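Long-range contact in mitochondrial edited mRNA stability factor 1 (Trypanosoma brucei, PDB 6NL1), which processes the 5' ends of mitochondrial mRNAs, probably through its Nudix-type fold, and probably helps stabilise edited transcripts: residues D197-L209 / V288-D300. Residues are numbered along the deposited sequence; the frame is centred on the assembly and turned at random.
Sequences DPVYVRLGIFRRL and VPVRYFVAEVPSD. With SO4 (sulfate ion), chain B; SO4 (sulfate ion), chain D.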
loop_
_atom_site.group_PDB
_atom_site.type_symbol
_atom_site.label_atom_id
_atom_site.label_comp_id
_atom_site.label_asym_id
_atom_site.label_seq_id
_atom_site.Cartn_x
_atom_site.Cartn_y
_atom_site.Cartn_z
ATOM N N ASP A 197 -5.314 8.608 10.008
ATOM C CA ASP A 197 -5.856 7.429 9.355
ATOM C C ASP A 197 -4.932 7.138 8.169
ATOM O O ASP A 197 -5.272 7.441 7.026
ATOM C CB ASP A 197 -7.290 7.744 8.901
ATOM C CG ASP A 197 -7.974 6.584 8.184
ATOM O OD1 ASP A 197 -7.897 5.440 8.679
ATOM O OD2 ASP A 197 -8.610 6.830 7.126
ATOM N N PRO A 198 -3.729 6.597 8.442
ATOM C CA PRO A 198 -2.794 6.324 7.342
ATOM C C PRO A 198 -3.437 5.346 6.384
ATOM O O PRO A 198 -4.036 4.365 6.826
ATOM C CB PRO A 198 -1.595 5.654 8.038
ATOM C CG PRO A 198 -1.729 6.005 9.477
ATOM C CD PRO A 198 -3.209 6.120 9.732
ATOM N N VAL A 199 -3.337 5.618 5.090
ATOM C CA VAL A 199 -3.979 4.776 4.090
ATOM C C VAL A 199 -3.112 4.698 2.845
ATOM O O VAL A 199 -2.173 5.466 2.686
ATOM C CB VAL A 199 -5.350 5.367 3.673
ATOM C CG1 VAL A 199 -6.335 5.362 4.852
ATOM C CG2 VAL A 199 -5.159 6.785 3.127
ATOM N N TYR A 200 -3.431 3.751 1.975
ATOM C CA TYR A 200 -2.930 3.774 0.612
ATOM C C TYR A 200 -3.739 4.818 -0.152
ATOM O O TYR A 200 -4.906 5.072 0.164
ATOM C CB TYR A 200 -3.128 2.408 -0.044
ATOM C CG TYR A 200 -2.115 1.347 0.355
ATOM C CD1 TYR A 200 -2.281 0.021 -0.036
ATOM C CD2 TYR A 200 -0.978 1.675 1.085
ATOM C CE1 TYR A 200 -1.353 -0.956 0.298
ATOM C CE2 TYR A 200 -0.036 0.707 1.430
ATOM C CZ TYR A 200 -0.228 -0.606 1.031
ATOM O OH TYR A 200 0.686 -1.576 1.371
ATOM N N VAL A 201 -3.125 5.427 -1.154
ATOM C CA VAL A 201 -3.829 6.365 -2.010
ATOM C C VAL A 201 -3.622 5.987 -3.461
ATOM O O VAL A 201 -2.561 5.477 -3.837
ATOM C CB VAL A 201 -3.360 7.835 -1.797
ATOM C CG1 VAL A 201 -3.747 8.304 -0.412
ATOM C CG2 VAL A 201 -1.830 7.986 -2.049
ATOM N N ARG A 202 -4.648 6.224 -4.268
ATOM C CA ARG A 202 -4.555 6.004 -5.699
ATOM C C ARG A 202 -5.094 7.263 -6.369
ATOM O O ARG A 202 -6.197 7.711 -6.073
ATOM C CB ARG A 202 -5.353 4.766 -6.119
ATOM C CG ARG A 202 -4.823 3.441 -5.582
ATOM C CD ARG A 202 -3.405 3.130 -6.111
ATOM N NE ARG A 202 -2.939 1.831 -5.619
ATOM C CZ ARG A 202 -2.205 1.656 -4.521
ATOM N NH1 ARG A 202 -1.839 2.697 -3.777
ATOM N NH2 ARG A 202 -1.831 0.438 -4.161
ATOM N N LEU A 203 -4.289 7.865 -7.232
ATOM C CA LEU A 203 -4.732 9.025 -7.984
ATOM C C LEU A 203 -4.987 8.553 -9.401
ATOM O O LEU A 203 -4.059 8.406 -10.190
ATOM C CB LEU A 203 -3.688 10.157 -7.956
ATOM C CG LEU A 203 -4.269 11.579 -8.014
ATOM C CD1 LEU A 203 -3.178 12.662 -7.971
ATOM C CD2 LEU A 203 -5.150 11.758 -9.243
ATOM N N GLY A 204 -6.254 8.292 -9.703
ATOM C CA GLY A 204 -6.656 7.855 -11.022
ATOM C C GLY A 204 -6.590 8.976 -12.050
ATOM O O GLY A 204 -7.538 9.751 -12.229
ATOM N N ILE A 205 -5.450 9.060 -12.721
ATOM C CA ILE A 205 -5.280 9.947 -13.855
ATOM C C ILE A 205 -6.006 9.344 -15.046
ATOM O O ILE A 205 -5.849 8.153 -15.329
ATOM C CB ILE A 205 -3.783 10.104 -14.179
ATOM C CG1 ILE A 205 -3.106 10.939 -13.095
ATOM C CG2 ILE A 205 -3.594 10.778 -15.507
ATOM C CD1 ILE A 205 -3.516 12.400 -13.120
ATOM N N PHE A 206 -6.821 10.147 -15.724
ATOM C CA PHE A 206 -7.562 9.649 -16.882
ATOM C C PHE A 206 -7.553 10.654 -18.030
ATOM O O PHE A 206 -7.373 11.855 -17.829
ATOM C CB PHE A 206 -9.009 9.257 -16.511
ATOM C CG PHE A 206 -9.926 10.443 -16.236
ATOM C CD1 PHE A 206 -10.064 10.955 -14.946
ATOM C CD2 PHE A 206 -10.647 11.038 -17.265
ATOM C CE1 PHE A 206 -10.907 12.044 -14.688
ATOM C CE2 PHE A 206 -11.495 12.124 -17.016
ATOM C CZ PHE A 206 -11.619 12.631 -15.730
ATOM N N ARG A 207 -7.721 10.153 -19.245
ATOM C CA ARG A 207 -7.885 11.033 -20.393
ATOM C C ARG A 207 -9.178 10.654 -21.111
ATOM O O ARG A 207 -9.639 9.513 -21.027
ATOM C CB ARG A 207 -6.684 10.935 -21.342
ATOM C CG ARG A 207 -6.551 9.580 -22.045
ATOM C CD ARG A 207 -5.400 9.580 -23.047
ATOM N NE ARG A 207 -5.268 8.290 -23.718
ATOM C CZ ARG A 207 -4.338 8.014 -24.627
ATOM N NH1 ARG A 207 -3.453 8.939 -24.980
ATOM N NH2 ARG A 207 -4.291 6.813 -25.187
ATOM N N ARG A 208 -9.763 11.616 -21.807
ATOM C CA ARG A 208 -10.971 11.358 -22.584
ATOM C C ARG A 208 -10.621 11.191 -24.056
ATOM O O ARG A 208 -9.845 11.963 -24.611
ATOM C CB ARG A 208 -11.959 12.509 -22.419
ATOM C CG ARG A 208 -12.359 12.783 -20.977
ATOM C CD ARG A 208 -13.500 13.800 -20.904
ATOM N NE ARG A 208 -13.816 14.157 -19.524
ATOM C CZ ARG A 208 -14.631 13.462 -18.733
ATOM N NH1 ARG A 208 -15.234 12.358 -19.177
ATOM N NH2 ARG A 208 -14.841 13.871 -17.490
ATOM N N LEU A 209 -11.174 10.168 -24.685
ATOM C CA LEU A 209 -10.998 9.996 -26.117
ATOM C C LEU A 209 -12.205 10.583 -26.843
ATOM O O LEU A 209 -13.339 10.487 -26.360
ATOM C CB LEU A 209 -10.808 8.521 -26.460
ATOM N N VAL A 288 -5.023 -2.274 4.559
ATOM C CA VAL A 288 -5.473 -0.932 4.916
ATOM C C VAL A 288 -6.473 -0.404 3.894
ATOM O O VAL A 288 -6.538 -0.895 2.764
ATOM C CB VAL A 288 -4.291 0.057 5.007
ATOM C CG1 VAL A 288 -3.330 -0.363 6.114
ATOM C CG2 VAL A 288 -3.573 0.150 3.656
ATOM N N PRO A 289 -7.253 0.606 4.290
ATOM C CA PRO A 289 -8.118 1.280 3.321
ATOM C C PRO A 289 -7.306 1.927 2.193
ATOM O O PRO A 289 -6.163 2.356 2.367
ATOM C CB PRO A 289 -8.813 2.363 4.159
ATOM C CG PRO A 289 -8.761 1.835 5.592
ATOM C CD PRO A 289 -7.416 1.142 5.656
ATOM N N VAL A 290 -7.914 1.971 1.018
ATOM C CA VAL A 290 -7.356 2.671 -0.118
ATOM C C VAL A 290 -8.263 3.861 -0.447
ATOM O O VAL A 290 -9.457 3.689 -0.667
ATOM C CB VAL A 290 -7.266 1.742 -1.343
ATOM C CG1 VAL A 290 -6.695 2.485 -2.517
ATOM C CG2 VAL A 290 -6.421 0.489 -1.021
ATOM N N ARG A 291 -7.693 5.064 -0.467
ATOM C CA ARG A 291 -8.439 6.267 -0.826
ATOM C C ARG A 291 -8.185 6.639 -2.277
ATOM O O ARG A 291 -7.035 6.698 -2.733
ATOM C CB ARG A 291 -8.054 7.436 0.078
ATOM C CG ARG A 291 -8.471 7.250 1.508
ATOM C CD ARG A 291 -9.248 8.450 1.980
ATOM N NE ARG A 291 -10.368 8.070 2.832
ATOM C CZ ARG A 291 -11.146 8.939 3.463
ATOM N NH1 ARG A 291 -10.923 10.242 3.333
ATOM N NH2 ARG A 291 -12.145 8.506 4.220
ATOM N N TYR A 292 -9.268 6.896 -2.991
ATOM C CA TYR A 292 -9.210 7.151 -4.421
ATOM C C TYR A 292 -9.440 8.614 -4.756
ATOM O O TYR A 292 -10.162 9.331 -4.050
ATOM C CB TYR A 292 -10.226 6.263 -5.157
ATOM C CG TYR A 292 -9.786 4.827 -5.200
ATOM C CD1 TYR A 292 -8.995 4.356 -6.246
ATOM C CD2 TYR A 292 -10.104 3.953 -4.170
ATOM C CE1 TYR A 292 -8.559 3.039 -6.277
ATOM C CE2 TYR A 292 -9.671 2.629 -4.192
ATOM C CZ TYR A 292 -8.897 2.181 -5.246
ATOM O OH TYR A 292 -8.467 0.871 -5.285
ATOM N N PHE A 293 -8.806 9.036 -5.842
ATOM C CA PHE A 293 -8.957 10.376 -6.398
ATOM C C PHE A 293 -9.018 10.211 -7.906
ATOM O O PHE A 293 -8.524 9.212 -8.434
ATOM C CB PHE A 293 -7.745 11.245 -6.033
ATOM C CG PHE A 293 -7.550 11.424 -4.551
ATOM C CD1 PHE A 293 -8.016 12.571 -3.911
ATOM C CD2 PHE A 293 -6.914 10.437 -3.794
ATOM C CE1 PHE A 293 -7.843 12.743 -2.540
ATOM C CE2 PHE A 293 -6.738 10.596 -2.429
ATOM C CZ PHE A 293 -7.206 11.748 -1.796
ATOM N N VAL A 294 -9.619 11.171 -8.604
ATOM C CA VAL A 294 -9.517 11.209 -10.059
ATOM C C VAL A 294 -9.030 12.570 -10.514
ATOM O O VAL A 294 -9.265 13.580 -9.846
ATOM C CB VAL A 294 -10.858 10.915 -10.771
ATOM C CG1 VAL A 294 -11.354 9.510 -10.439
ATOM C CG2 VAL A 294 -11.902 11.990 -10.439
ATOM N N ALA A 295 -8.348 12.593 -11.654
ATOM C CA ALA A 295 -7.967 13.852 -12.281
ATOM C C ALA A 295 -7.815 13.640 -13.776
ATOM O O ALA A 295 -7.218 12.650 -14.221
ATOM C CB ALA A 295 -6.673 14.389 -11.686
ATOM N N GLU A 296 -8.362 14.566 -14.553
ATOM C CA GLU A 296 -8.225 14.499 -15.995
ATOM C C GLU A 296 -6.938 15.186 -16.424
ATOM O O GLU A 296 -6.587 16.242 -15.900
ATOM C CB GLU A 296 -9.425 15.146 -16.696
ATOM C CG GLU A 296 -9.288 15.114 -18.212
ATOM C CD GLU A 296 -10.525 15.581 -18.956
ATOM O OE1 GLU A 296 -11.554 15.903 -18.318
ATOM O OE2 GLU A 296 -10.457 15.619 -20.200
ATOM N N VAL A 297 -6.231 14.569 -17.363
ATOM C CA VAL A 297 -5.108 15.214 -18.034
ATOM C C VAL A 297 -5.366 15.263 -19.545
ATOM O O VAL A 297 -6.201 14.513 -20.067
ATOM C CB VAL A 297 -3.777 14.483 -17.751
ATOM C CG1 VAL A 297 -3.463 14.531 -16.270
ATOM C CG2 VAL A 297 -3.832 13.036 -18.253
ATOM N N PRO A 298 -4.672 16.163 -20.257
ATOM C CA PRO A 298 -4.876 16.154 -21.711
ATOM C C PRO A 298 -4.384 14.834 -22.307
ATOM O O PRO A 298 -3.457 14.217 -21.776
ATOM C CB PRO A 298 -4.053 17.358 -22.204
ATOM C CG PRO A 298 -3.188 17.770 -21.069
ATOM C CD PRO A 298 -3.835 17.288 -19.803
ATOM N N SER A 299 -5.017 14.391 -23.385
ATOM C CA SER A 299 -4.755 13.056 -23.917
ATOM C C SER A 299 -3.326 12.884 -24.431
ATOM O O SER A 299 -2.812 11.768 -24.479
ATOM C CB SER A 299 -5.763 12.699 -25.015
ATOM O OG SER A 299 -5.622 13.568 -26.120
ATOM N N ASP A 300 -2.683 13.986 -24.804
ATOM C CA ASP A 300 -1.323 13.928 -25.338
ATOM C C ASP A 300 -0.268 14.302 -24.299
ATOM O O ASP A 300 0.861 14.642 -24.650
ATOM C CB ASP A 300 -1.191 14.824 -26.578
ATOM C CG ASP A 300 -1.299 16.308 -26.247
ATOM O OD1 ASP A 300 -0.948 17.138 -27.110
ATOM O OD2 ASP A 300 -1.729 16.652 -25.123
HETATM S S SO4 B . -5.669 -0.064 -7.602
HETATM O O1 SO4 B . -4.541 0.716 -8.090
HETATM O O2 SO4 B . -5.276 -0.645 -6.320
HETATM O O3 SO4 B . -6.869 0.748 -7.439
HETATM O O4 SO4 B . -5.980 -1.122 -8.562
HETATM S S SO4 D . -1.215 7.167 -27.482
HETATM O O1 SO4 D . -0.371 7.166 -28.677
HETATM O O2 SO4 D . -0.499 6.526 -26.373
HETATM O O3 SO4 D . -1.536 8.549 -27.132
HETATM O O4 SO4 D . -2.448 6.441 -27.779
HETATM O O HOH W 1 -8.633 14.242 -21.533
HETATM O O HOH W 2 -13.108 16.120 -15.894
#
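Strands 200-207 and 290-296 run parallel through the mixed sheet of the Nudix fold, pairing Tyr-200 with Val-290 through to Phe-206 with Glu-296. Eight backbone hydrogen bonds join them, from Tyr-200 N to Pro-289 O (3.1 Å) at one end to Val-297 N with Phe-206 O at the other. On the face bearing Arg-202 and Tyr-292, both seen to bind GDP in another structure of this protein, a sulfate, probably from the crystallisation liquor, lies between their polar ends. Tyr-292 OH gives O3 of this ion a 2.7 Å hydrogen bond in the plane of the ring, while Arg-202 NE reaches its O1 only weakly. The Arg-202 chain bends about its CB-CG bond (chi2 -63°), and NH1 turns back to Val-201 O (2.9 Å), which helps fix the guanidinium. GDP-site residue Val-288 sets CG2 over the centre of the Tyr-200 ring, a CH-pi contact. Further along, Glu-296 CB lies over the Phe-206 ring, 3.5 Å from CZ, and Phe-206 CE2 lies above the rim of the Arg-208 guanidinium. Arg-208 NE meets Glu-296 OE1 from above the carboxylate plane in a 3.1 Å salt bridge, and two waters bridge the same pair. Arg-207 NH1 is shared between Ser-299 O (2.9 Å) and a second sulfate; NH2 hydrogen-bonds the same sulfate and forms a salt bridge with Glu-216. The opposite face is mostly apolar: Leu-203 CD2 and Ile-205 CD1 both pack on Ala-295 CB, and Ile-205 CG2 touches Val-297 CG2 (3.6 Å). Helix 250-262 packs on this face through Leu-258 and Ala-254, while strands 216-223 and 272-277 flank the pair.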